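Local atomic coordinates of glutamyl-tRNA synthetase (PDB entry 3AII), a protein that probably attaches glutamate to tRNA in two steps, first activating it with ATP and then passing it to the acceptor end of the tRNA. Residues 417-429 against 434-446. Sequence-based numbering, arbitrary orientation.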
ATOM      1  N   GLY A 417     -36.638 -16.912  33.632  1.00 17.98           N
ATOM      2  CA  GLY A 417     -38.005 -17.184  33.229  1.00 19.58           C
ATOM      3  C   GLY A 417     -38.168 -17.792  31.845  1.00 19.70           C
ATOM      4  O   GLY A 417     -39.296 -17.929  31.361  1.00 18.84           O
ATOM      5  N   LEU A 418     -37.060 -18.154  31.197  1.00 17.17           N
ATOM      6  CA  LEU A 418     -37.148 -18.857  29.917  1.00 16.67           C
ATOM      7  C   LEU A 418     -37.985 -20.120  30.124  1.00 20.91           C
ATOM      8  O   LEU A 418     -37.662 -20.952  30.980  1.00 20.02           O
ATOM      9  CB  LEU A 418     -35.753 -19.227  29.414  1.00 17.97           C
ATOM     10  CG  LEU A 418     -35.680 -19.931  28.060  1.00 21.50           C
ATOM     11  CD1 LEU A 418     -36.157 -19.002  26.943  1.00 17.52           C
ATOM     12  CD2 LEU A 418     -34.251 -20.411  27.793  1.00 19.41           C
ATOM     13  N   PRO A 419     -39.084 -20.261  29.366  1.00 20.57           N
ATOM     14  CA  PRO A 419     -39.976 -21.413  29.589  1.00 21.03           C
ATOM     15  C   PRO A 419     -39.306 -22.764  29.320  1.00 28.67           C
ATOM     16  O   PRO A 419     -39.603 -23.755  29.993  1.00 25.43           O
ATOM     17  CB  PRO A 419     -41.119 -21.173  28.591  1.00 25.23           C
ATOM     18  CG  PRO A 419     -41.116 -19.680  28.369  1.00 23.84           C
ATOM     19  CD  PRO A 419     -39.649 -19.300  28.403  1.00 20.43           C
ATOM     20  N   GLY A 420     -38.404 -22.803  28.347  1.00 19.89           N
ATOM     21  CA  GLY A 420     -37.705 -24.031  28.019  1.00 20.39           C
ATOM     22  C   GLY A 420     -36.721 -23.745  26.907  1.00 20.32           C
ATOM     23  O   GLY A 420     -36.679 -22.625  26.406  1.00 21.05           O
ATOM     24  N   PRO A 421     -35.930 -24.751  26.513  1.00 24.65           N
ATOM     25  CA  PRO A 421     -34.883 -24.492  25.515  1.00 19.76           C
ATOM     26  C   PRO A 421     -35.467 -24.078  24.174  1.00 19.18           C
ATOM     27  O   PRO A 421     -36.563 -24.494  23.786  1.00 23.27           O
ATOM     28  CB  PRO A 421     -34.152 -25.839  25.391  1.00 25.47           C
ATOM     29  CG  PRO A 421     -34.701 -26.711  26.513  1.00 36.52           C
ATOM     30  CD  PRO A 421     -36.050 -26.179  26.847  1.00 31.23           C
ATOM     31  N   VAL A 422     -34.718 -23.245  23.463  1.00 14.72           N
ATOM     32  CA  VAL A 422     -35.126 -22.779  22.153  1.00 19.14           C
ATOM     33  C   VAL A 422     -33.989 -23.051  21.183  1.00 21.33           C
ATOM     34  O   VAL A 422     -32.863 -22.628  21.415  1.00 20.74           O
ATOM     35  CB  VAL A 422     -35.375 -21.266  22.168  1.00 20.75           C
ATOM     36  CG1 VAL A 422     -35.752 -20.769  20.785  1.00 24.72           C
ATOM     37  CG2 VAL A 422     -36.466 -20.921  23.202  1.00 18.18           C
ATOM     38  N   ARG A 423     -34.288 -23.771  20.108  1.00 17.12           N
ATOM     39  CA  ARG A 423     -33.307 -24.038  19.070  1.00 14.30           C
ATOM     40  C   ARG A 423     -33.489 -23.030  17.954  1.00 20.32           C
ATOM     41  O   ARG A 423     -34.572 -22.902  17.376  1.00 24.94           O
ATOM     42  CB  ARG A 423     -33.449 -25.477  18.554  1.00 15.55           C
ATOM     43  CG  ARG A 423     -32.400 -25.855  17.506  1.00 15.77           C
ATOM     44  CD  ARG A 423     -32.610 -27.298  17.034  1.00 18.08           C
ATOM     45  NE  ARG A 423     -33.738 -27.366  16.118  1.00 17.86           N
ATOM     46  CZ  ARG A 423     -33.678 -27.036  14.834  1.00 21.01           C
ATOM     47  NH1 ARG A 423     -32.526 -26.639  14.291  1.00 22.25           N
ATOM     48  NH2 ARG A 423     -34.776 -27.114  14.086  1.00 23.62           N
ATOM     49  N   VAL A 424     -32.427 -22.284  17.685  1.00 14.95           N
ATOM     50  CA  VAL A 424     -32.458 -21.193  16.732  1.00 14.69           C
ATOM     51  C   VAL A 424     -31.672 -21.579  15.474  1.00 17.27           C
ATOM     52  O   VAL A 424     -30.572 -22.104  15.587  1.00 19.72           O
ATOM     53  CB  VAL A 424     -31.807 -19.944  17.358  1.00 15.86           C
ATOM     54  CG1 VAL A 424     -31.796 -18.796  16.364  1.00 21.95           C
ATOM     55  CG2 VAL A 424     -32.535 -19.549  18.652  1.00 22.52           C
ATOM     56  N   GLU A 425     -32.229 -21.336  14.284  1.00 15.52           N
ATOM     57  CA  GLU A 425     -31.442 -21.454  13.050  1.00 15.44           C
ATOM     58  C   GLU A 425     -31.281 -20.113  12.360  1.00 16.74           C
ATOM     59  O   GLU A 425     -32.244 -19.354  12.210  1.00 19.33           O
ATOM     60  CB  GLU A 425     -32.047 -22.449  12.038  1.00 22.01           C
ATOM     61  CG  GLU A 425     -31.972 -23.904  12.449  1.00 24.81           C
ATOM     62  CD  GLU A 425     -32.023 -24.890  11.262  1.00 27.81           C
ATOM     63  OE1 GLU A 425     -32.089 -24.468  10.085  1.00 24.90           O
ATOM     64  OE2 GLU A 425     -31.993 -26.112  11.518  1.00 26.10           O
ATOM     65  N   ARG A 426     -30.066 -19.845  11.894  1.00 14.13           N
ATOM     66  CA  ARG A 426     -29.782 -18.617  11.181  1.00 14.55           C
ATOM     67  C   ARG A 426     -28.783 -18.905  10.057  1.00 12.56           C
ATOM     68  O   ARG A 426     -27.746 -19.535  10.289  1.00 13.41           O
ATOM     69  CB  ARG A 426     -29.236 -17.557  12.146  1.00 14.15           C
ATOM     70  CG  ARG A 426     -28.870 -16.229  11.473  1.00 15.92           C
ATOM     71  CD  ARG A 426     -28.659 -15.131  12.531  1.00 13.92           C
ATOM     72  NE  ARG A 426     -28.378 -13.828  11.929  1.00 14.29           N
ATOM     73  CZ  ARG A 426     -29.304 -12.983  11.478  1.00 16.16           C
ATOM     74  NH1 ARG A 426     -28.940 -11.820  10.950  1.00 21.62           N
ATOM     75  NH2 ARG A 426     -30.588 -13.298  11.543  1.00 16.31           N
ATOM     76  N   PRO A 427     -29.085 -18.468   8.824  1.00 14.16           N
ATOM     77  CA  PRO A 427     -28.153 -18.748   7.730  1.00 12.43           C
ATOM     78  C   PRO A 427     -26.738 -18.241   7.952  1.00 12.90           C
ATOM     79  O   PRO A 427     -26.495 -17.138   8.470  1.00 13.86           O
ATOM     80  CB  PRO A 427     -28.767 -17.993   6.543  1.00 16.11           C
ATOM     81  CG  PRO A 427     -30.238 -17.985   6.866  1.00 15.44           C
ATOM     82  CD  PRO A 427     -30.301 -17.788   8.346  1.00 17.21           C
ATOM     83  N   LEU A 428     -25.782 -19.055   7.538  1.00 12.70           N
ATOM     84  CA  LEU A 428     -24.418 -18.574   7.422  1.00 14.07           C
ATOM     85  C   LEU A 428     -24.302 -17.449   6.394  1.00 15.69           C
ATOM     86  O   LEU A 428     -23.492 -16.547   6.553  1.00 16.68           O
ATOM     87  CB  LEU A 428     -23.477 -19.734   7.093  1.00 13.63           C
ATOM     88  CG  LEU A 428     -23.186 -20.552   8.359  1.00 14.88           C
ATOM     89  CD1 LEU A 428     -22.941 -22.027   7.998  1.00 17.40           C
ATOM     90  CD2 LEU A 428     -21.954 -19.988   9.068  1.00 11.57           C
ATOM     91  N   HIS A 429     -25.103 -17.510   5.335  1.00 16.92           N
ATOM     92  CA  HIS A 429     -25.196 -16.385   4.410  1.00 15.04           C
ATOM     93  C   HIS A 429     -26.523 -16.455   3.664  1.00 18.20           C
ATOM     94  O   HIS A 429     -26.796 -17.445   3.002  1.00 18.49           O
ATOM     95  CB  HIS A 429     -24.045 -16.381   3.406  1.00 16.93           C
ATOM     96  CG  HIS A 429     -23.906 -15.074   2.706  1.00 18.69           C
ATOM     97  ND1 HIS A 429     -24.848 -14.613   1.814  1.00 20.67           N
ATOM     98  CD2 HIS A 429     -22.970 -14.101   2.807  1.00 24.70           C
ATOM     99  CE1 HIS A 429     -24.485 -13.421   1.374  1.00 25.73           C
ATOM    100  NE2 HIS A 429     -23.349 -13.090   1.960  1.00 24.09           N
ATOM    101  N   GLU A 434     -26.366 -23.062   0.122  1.00 17.49           N
ATOM    102  CA  GLU A 434     -25.525 -24.250   0.029  1.00 14.69           C
ATOM    103  C   GLU A 434     -24.708 -24.479   1.291  1.00 17.24           C
ATOM    104  O   GLU A 434     -24.451 -25.621   1.649  1.00 20.26           O
ATOM    105  CB  GLU A 434     -24.613 -24.229  -1.211  1.00 17.21           C
ATOM    106  CG  GLU A 434     -23.537 -23.153  -1.169  1.00 19.66           C
ATOM    107  CD  GLU A 434     -23.985 -21.841  -1.788  1.00 24.14           C
ATOM    108  OE1 GLU A 434     -23.098 -21.034  -2.165  1.00 27.58           O
ATOM    109  OE2 GLU A 434     -25.205 -21.615  -1.918  1.00 21.33           O
ATOM    110  N   ILE A 435     -24.313 -23.410   1.983  1.00 15.68           N
ATOM    111  CA  ILE A 435     -23.510 -23.613   3.183  1.00 16.00           C
ATOM    112  C   ILE A 435     -24.374 -23.785   4.438  1.00 18.35           C
ATOM    113  O   ILE A 435     -23.856 -24.101   5.515  1.00 18.50           O
ATOM    114  CB  ILE A 435     -22.428 -22.512   3.364  1.00 15.25           C
ATOM    115  CG1 ILE A 435     -23.078 -21.142   3.501  1.00 14.09           C
ATOM    116  CG2 ILE A 435     -21.420 -22.543   2.188  1.00 18.64           C
ATOM    117  CD1 ILE A 435     -22.085 -20.025   3.839  1.00 15.16           C
ATOM    118  N   GLY A 436     -25.688 -23.602   4.309  1.00 12.71           N
ATOM    119  CA  GLY A 436     -26.584 -23.975   5.389  1.00 17.73           C
ATOM    120  C   GLY A 436     -26.734 -22.990   6.533  1.00 14.15           C
ATOM    121  O   GLY A 436     -26.349 -21.816   6.418  1.00 15.23           O
ATOM    122  N   ASN A 437     -27.310 -23.476   7.627  1.00 13.82           N
ATOM    123  CA  ASN A 437     -27.667 -22.605   8.748  1.00 14.49           C
ATOM    124  C   ASN A 437     -26.874 -22.948   9.994  1.00 14.82           C
ATOM    125  O   ASN A 437     -26.665 -24.126  10.293  1.00 17.28           O
ATOM    126  CB  ASN A 437     -29.147 -22.743   9.078  1.00 15.56           C
ATOM    127  CG  ASN A 437     -30.045 -22.212   7.984  1.00 16.75           C
ATOM    128  OD1 ASN A 437     -29.616 -21.443   7.144  1.00 18.88           O
ATOM    129  ND2 ASN A 437     -31.315 -22.628   8.000  1.00 23.92           N
ATOM    130  N   ARG A 438     -26.454 -21.924  10.737  1.00 13.79           N
ATOM    131  CA  ARG A 438     -25.998 -22.161  12.109  1.00 14.27           C
ATOM    132  C   ARG A 438     -27.180 -22.553  12.985  1.00 13.61           C
ATOM    133  O   ARG A 438     -28.306 -22.103  12.765  1.00 13.55           O
ATOM    134  CB  ARG A 438     -25.345 -20.904  12.697  1.00 11.08           C
ATOM    135  CG  ARG A 438     -24.203 -20.324  11.900  1.00 11.83           C
ATOM    136  CD  ARG A 438     -24.526 -18.915  11.409  1.00 15.97           C
ATOM    137  NE  ARG A 438     -24.569 -17.964  12.527  1.00 16.31           N
ATOM    138  CZ  ARG A 438     -24.958 -16.702  12.402  1.00 16.51           C
ATOM    139  NH1 ARG A 438     -24.926 -15.892  13.452  1.00 16.13           N
ATOM    140  NH2 ARG A 438     -25.385 -16.255  11.229  1.00 12.72           N
ATOM    141  N   VAL A 439     -26.927 -23.402  13.978  1.00 12.73           N
ATOM    142  CA  VAL A 439     -27.936 -23.795  14.946  1.00 15.00           C
ATOM    143  C   VAL A 439     -27.419 -23.395  16.294  1.00 22.69           C
ATOM    144  O   VAL A 439     -26.354 -23.845  16.727  1.00 20.44           O
ATOM    145  CB  VAL A 439     -28.203 -25.307  14.918  1.00 13.48           C
ATOM    146  CG1 VAL A 439     -29.308 -25.678  15.902  1.00 16.33           C
ATOM    147  CG2 VAL A 439     -28.579 -25.718  13.495  1.00 14.07           C
ATOM    148  N   LEU A 440     -28.164 -22.516  16.940  1.00 16.50           N
ATOM    149  CA  LEU A 440     -27.787 -21.996  18.248  1.00 17.80           C
ATOM    150  C   LEU A 440     -28.793 -22.485  19.264  1.00 19.42           C
ATOM    151  O   LEU A 440     -29.998 -22.303  19.088  1.00 21.89           O
ATOM    152  CB  LEU A 440     -27.805 -20.475  18.233  1.00 15.20           C
ATOM    153  CG  LEU A 440     -26.839 -19.821  17.244  1.00 21.56           C
ATOM    154  CD1 LEU A 440     -26.836 -18.316  17.387  1.00 26.05           C
ATOM    155  CD2 LEU A 440     -25.452 -20.356  17.475  1.00 24.07           C
ATOM    156  N   GLU A 441     -28.296 -23.105  20.324  1.00 15.98           N
ATOM    157  CA  GLU A 441     -29.163 -23.677  21.332  1.00 17.05           C
ATOM    158  C   GLU A 441     -29.238 -22.757  22.553  1.00 19.56           C
ATOM    159  O   GLU A 441     -28.295 -22.677  23.343  1.00 20.37           O
ATOM    160  CB  GLU A 441     -28.659 -25.060  21.743  1.00 21.09           C
ATOM    161  CG  GLU A 441     -28.508 -26.051  20.596  1.00 27.87           C
ATOM    162  CD  GLU A 441     -29.810 -26.723  20.200  1.00 28.77           C
ATOM    163  OE1 GLU A 441     -30.886 -26.356  20.750  1.00 25.08           O
ATOM    164  OE2 GLU A 441     -29.749 -27.636  19.338  1.00 24.24           O
ATOM    165  N   LEU A 442     -30.357 -22.062  22.699  1.00 18.10           N
ATOM    166  CA  LEU A 442     -30.571 -21.213  23.862  1.00 16.58           C
ATOM    167  C   LEU A 442     -31.169 -22.070  24.981  1.00 23.98           C
ATOM    168  O   LEU A 442     -32.271 -22.607  24.837  1.00 24.70           O
ATOM    169  CB  LEU A 442     -31.524 -20.075  23.488  1.00 16.68           C
ATOM    170  CG  LEU A 442     -32.045 -19.276  24.682  1.00 26.05           C
ATOM    171  CD1 LEU A 442     -30.895 -18.532  25.331  1.00 27.83           C
ATOM    172  CD2 LEU A 442     -33.158 -18.319  24.255  1.00 26.68           C
ATOM    173  N   ARG A 443     -30.436 -22.224  26.082  1.00 19.34           N
ATOM    174  CA  ARG A 443     -30.848 -23.155  27.145  1.00 23.32           C
ATOM    175  C   ARG A 443     -31.072 -22.452  28.471  1.00 25.13           C
ATOM    176  O   ARG A 443     -31.961 -22.832  29.242  1.00 26.58           O
ATOM    177  CB  ARG A 443     -29.805 -24.260  27.352  1.00 27.62           C
ATOM    178  CG  ARG A 443     -29.797 -25.341  26.293  1.00 45.76           C
ATOM    179  CD  ARG A 443     -28.729 -26.386  26.594  1.00 54.51           C
ATOM    180  NE  ARG A 443     -29.002 -27.118  27.830  1.00 43.82           N
ATOM    181  CZ  ARG A 443     -28.193 -28.038  28.347  1.00 80.99           C
ATOM    182  NH1 ARG A 443     -27.054 -28.341  27.737  1.00 66.27           N
ATOM    183  NH2 ARG A 443     -28.523 -28.657  29.475  1.00 69.02           N
ATOM    184  N   GLY A 444     -30.241 -21.456  28.760  1.00 21.65           N
ATOM    185  CA  GLY A 444     -30.398 -20.678  29.978  1.00 25.92           C
ATOM    186  C   GLY A 444     -29.572 -19.405  30.001  1.00 28.82           C
ATOM    187  O   GLY A 444     -30.116 -18.313  30.128  1.00 28.66           O
ATOM    188  N   GLU A 445     -28.256 -19.539  29.872  1.00 24.11           N
ATOM    189  CA  GLU A 445     -27.369 -18.380  29.940  1.00 16.68           C
ATOM    190  C   GLU A 445     -26.877 -17.978  28.555  1.00 19.46           C
ATOM    191  O   GLU A 445     -26.687 -18.826  27.681  1.00 20.07           O
ATOM    192  CB  GLU A 445     -26.158 -18.671  30.828  1.00 21.46           C
ATOM    193  CG  GLU A 445     -26.476 -18.702  32.324  1.00 25.89           C
ATOM    194  CD  GLU A 445     -25.260 -19.055  33.154  1.00 46.93           C
ATOM    195  OE1 GLU A 445     -24.560 -20.026  32.793  1.00 39.67           O
ATOM    196  OE2 GLU A 445     -25.008 -18.366  34.163  1.00 61.68           O
ATOM    197  N   VAL A 446     -26.670 -16.682  28.367  1.00 17.71           N
ATOM    198  CA  VAL A 446     -26.097 -16.175  27.119  1.00 18.77           C
ATOM    199  C   VAL A 446     -25.027 -15.147  27.410  1.00 18.44           C
ATOM    200  O   VAL A 446     -24.980 -14.563  28.499  1.00 20.22           O
ATOM    201  CB  VAL A 446     -27.156 -15.502  26.216  1.00 16.98           C
ATOM    202  CG1 VAL A 446     -28.245 -16.470  25.847  1.00 20.98           C
ATOM    203  CG2 VAL A 446     -27.758 -14.242  26.901  1.00 21.25           C
TER
HETATM  204  O   HOH W   1     -31.803 -25.340  22.962  1.00 33.71           O
HETATM  205  O   HOH W   2     -26.409 -19.928   4.403  1.00 15.79           O
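Strands 422-427 and 437-442 form an antiparallel beta hairpin in the anticodon-binding region. Paired backbone hydrogen bonds join Val-422 to Leu-442, Val-424 to Leu-440 and Arg-426 to Arg-438. Leu-428 N extends the ladder to Gly-436 O at 3.0 Å.

One face carries Arg-423, Glu-425, Val-439 and Glu-441. Asn-437 ND2 gives Glu-425 OE1 a nearly straight bond of 2.9 Å, in the amide plane and close to the C-O axis of the acceptor. Glu-425 OE2 forms a salt bridge with Arg-423 NH1 at 2.9 Å, using its anti lone pair. Both carboxylate oxygens are thus held. The bend of Arg-423 at chi3 (76°) turns its guanidinium edge toward Val-439, with NH1 3.7 Å from Val-439 CG1.

The opposite face carries the two arginines, side by side, with guanidinium planes 81° apart. Arg-438 CG and CD pack on Leu-428 CD2, each at 3.6 Å. Beyond them the bend at chi3 (69°) turns the guanidinium back toward Arg-426. Arg-438 NH2 donates a bent hydrogen bond to Pro-427 O at 3.1 Å, from above the carbonyl plane. Glu-532 pairs with both arginines, Glu-517 with Arg-438 and Asp-462 with Arg-426, which probably offsets their like charges. A leucine in place of Arg-438 would probably leave Glu-517 without this mate, take one of the two arginines from Glu-532 and cost Pro-427 O this donor. Further along, Val-424, Leu-440 and Leu-442 rest on Trp-493.

This is a two-stranded hairpin with one polar, exposed face and one face laid against the neighbouring beta sheets of the anticodon-binding domains.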